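Local coordinates for D-glyceraldehyde dehydrogenase (NADP(+)) (Thermoplasma acidophilum, PDB 5IZD) that oxidises D-glyceraldehyde to (R)-glycerate with NADP(+) as the electron acceptor, in the non-phosphorylated Entner-Doudoroff pathway, at the interface of chains A and B. Numbering follows the deposited sequence. Chains: chain A/B, D-glyceraldehyde dehydrogenase (NADP(+)).

The interface of chains A and B. Residues chain A 130, 473-476; chain B 433-437.
A:Tyr474 and B:Tyr434 lie side by side. B:Tyr434 CE1 sits over one face of the A:Tyr474 ring, toward the rim, 3.5 Å from A:Tyr474 CG. The two ring planes are tilted by about 30° from parallel. In both, CG is anti to the carbonyl carbon (chi1 -78° in A:Tyr474), and both rings leave the paired strands on the same side. On the other side of the strands, A:Ile473 CG2 meets B:Val435 CG2 at 3.8 Å.

B:Met437 comes from beyond the end of its strand. Its CG sits between the backbone N and the carbonyl carbon (chi1 53°), and the chain bends at chi3. The sulfur passes close to A:Asp476 N and lies 3.9 Å from A:Tyr474 CB. The methyl CE ends over one face of the A:Arg130 guanidinium, 3.8 Å from its CZ.

Between the two layers, strand 468-476 of chain A pairs in parallel with strand 432-435 of chain B. A:Tyr474 N donates to B:Leu433 O at 2.9 Å. A:Tyr474 O accepts from B:Val435 N at 2.8 Å. A:Asp476 N donates to B:Val435 O in a longer bond.

At the polar rim, A:Arg130 reaches out from strand 130-138 of its own chain. It forms a salt bridge with A:Asp476, with NE 2.7 Å from carboxylate OD2. NH2 also donates to OD2, at 3.1 Å. Both nitrogens meet this one oxygen side-on, away from OD1, with NE out of the carboxylate plane. Both bonds lie nearly in the guanidinium plane and would fix its rotation, one face toward the methionine methyl. An alanine in place of A:Arg130 would probably leave the A:Asp476 carboxylate without its charged mate and the B:Met437 methyl without the face it packs on.

Here the oligomerisation strand of one aldehyde dehydrogenase subunit extends the beta-sheet of its partner, with a two-fold twin. The patch lies far from active-site A:Glu247, and its role is likely to be assembly of the dimer-of-dimers tetramer.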
loop_
_atom_site.group_PDB
_atom_site.type_symbol
_atom_site.label_atom_id
_atom_site.label_comp_id
_atom_site.label_asym_id
_atom_site.label_seq_id
_atom_site.Cartn_x
_atom_site.Cartn_y
_atom_site.Cartn_z
ATOM N N ARG A 130 -6.103 -9.678 -20.521
ATOM C CA ARG A 130 -6.792 -8.524 -20.000
ATOM C C ARG A 130 -6.075 -8.027 -18.739
ATOM O O ARG A 130 -5.620 -8.838 -17.915
ATOM C CB ARG A 130 -8.227 -8.876 -19.641
ATOM C CG ARG A 130 -9.148 -8.882 -20.843
ATOM C CD ARG A 130 -10.520 -9.425 -20.482
ATOM N NE ARG A 130 -11.364 -9.456 -21.662
ATOM C CZ ARG A 130 -12.675 -9.643 -21.666
ATOM N NH1 ARG A 130 -13.343 -9.881 -20.546
ATOM N NH2 ARG A 130 -13.316 -9.651 -22.821
ATOM N N ILE A 473 -9.009 1.623 -16.384
ATOM C CA ILE A 473 -8.986 1.333 -17.781
ATOM C C ILE A 473 -8.852 -0.201 -17.929
ATOM O O ILE A 473 -7.857 -0.772 -17.520
ATOM C CB ILE A 473 -7.850 2.072 -18.500
ATOM C CG1 ILE A 473 -7.916 3.587 -18.204
ATOM C CG2 ILE A 473 -7.951 1.831 -19.985
ATOM C CD1 ILE A 473 -7.093 4.044 -17.014
ATOM N N TYR A 474 -9.859 -0.804 -18.547
ATOM C CA TYR A 474 -9.980 -2.234 -18.730
ATOM C C TYR A 474 -9.508 -2.450 -20.152
ATOM O O TYR A 474 -10.102 -1.907 -21.086
ATOM C CB TYR A 474 -11.445 -2.652 -18.612
ATOM C CG TYR A 474 -12.027 -2.758 -17.198
ATOM C CD1 TYR A 474 -12.317 -1.633 -16.445
ATOM C CD2 TYR A 474 -12.306 -4.023 -16.643
ATOM C CE1 TYR A 474 -12.839 -1.721 -15.170
ATOM C CE2 TYR A 474 -12.876 -4.144 -15.376
ATOM C CZ TYR A 474 -13.117 -2.983 -14.631
ATOM O OH TYR A 474 -13.687 -3.155 -13.409
ATOM N N VAL A 475 -8.436 -3.199 -20.356
ATOM C CA VAL A 475 -7.944 -3.383 -21.709
ATOM C C VAL A 475 -7.970 -4.866 -22.039
ATOM O O VAL A 475 -7.536 -5.658 -21.224
ATOM C CB VAL A 475 -6.503 -2.861 -21.881
ATOM C CG1 VAL A 475 -6.049 -3.085 -23.325
ATOM C CG2 VAL A 475 -6.401 -1.361 -21.588
ATOM N N ASP A 476 -8.470 -5.205 -23.234
ATOM C CA ASP A 476 -8.374 -6.560 -23.797
ATOM C C ASP A 476 -7.390 -6.517 -24.958
ATOM O O ASP A 476 -7.628 -5.908 -25.956
ATOM C CB ASP A 476 -9.744 -7.037 -24.262
ATOM C CG ASP A 476 -9.758 -8.535 -24.711
ATOM O OD1 ASP A 476 -8.911 -8.929 -25.542
ATOM O OD2 ASP A 476 -10.628 -9.308 -24.258
ATOM N N LEU B 433 -13.053 3.116 -18.339
ATOM C CA LEU B 433 -12.888 3.150 -19.771
ATOM C C LEU B 433 -12.662 1.705 -20.179
ATOM O O LEU B 433 -11.720 1.072 -19.681
ATOM C CB LEU B 433 -11.672 4.038 -20.110
ATOM C CG LEU B 433 -11.219 4.074 -21.579
ATOM C CD1 LEU B 433 -12.309 4.613 -22.506
ATOM C CD2 LEU B 433 -10.007 4.972 -21.724
ATOM N N TYR B 434 -13.522 1.188 -21.053
ATOM C CA TYR B 434 -13.399 -0.188 -21.550
ATOM C C TYR B 434 -12.815 -0.073 -22.948
ATOM O O TYR B 434 -13.444 0.531 -23.811
ATOM C CB TYR B 434 -14.770 -0.899 -21.531
ATOM C CG TYR B 434 -15.317 -1.088 -20.131
ATOM C CD1 TYR B 434 -14.962 -2.228 -19.385
ATOM C CD2 TYR B 434 -16.166 -0.161 -19.550
ATOM C CE1 TYR B 434 -15.434 -2.434 -18.120
ATOM C CE2 TYR B 434 -16.642 -0.355 -18.248
ATOM C CZ TYR B 434 -16.280 -1.515 -17.560
ATOM O OH TYR B 434 -16.721 -1.758 -16.265
ATOM N N VAL B 435 -11.598 -0.606 -23.125
ATOM C CA VAL B 435 -10.851 -0.575 -24.375
ATOM C C VAL B 435 -10.900 -1.954 -25.055
ATOM O O VAL B 435 -10.282 -2.904 -24.591
ATOM C CB VAL B 435 -9.421 -0.110 -24.129
ATOM C CG1 VAL B 435 -8.682 0.037 -25.443
ATOM C CG2 VAL B 435 -9.436 1.277 -23.441
ATOM N N ASN B 436 -11.664 -2.036 -26.141
ATOM C CA ASN B 436 -11.756 -3.232 -26.974
ATOM C C ASN B 436 -12.365 -4.445 -26.227
ATOM O O ASN B 436 -12.057 -5.571 -26.498
ATOM C CB ASN B 436 -10.415 -3.563 -27.639
ATOM C CG ASN B 436 -9.905 -2.420 -28.520
ATOM O OD1 ASN B 436 -10.677 -1.808 -29.304
ATOM N ND2 ASN B 436 -8.604 -2.128 -28.423
ATOM N N MET B 437 -13.232 -4.153 -25.281
ATOM C CA MET B 437 -13.983 -5.157 -24.565
ATOM C C MET B 437 -15.232 -4.551 -23.944
ATOM O O MET B 437 -15.323 -3.303 -23.763
ATOM C CB MET B 437 -13.128 -5.771 -23.460
ATOM C CG MET B 437 -12.498 -4.755 -22.507
ATOM S SD MET B 437 -11.544 -5.594 -21.242
ATOM C CE MET B 437 -12.830 -6.197 -20.171
#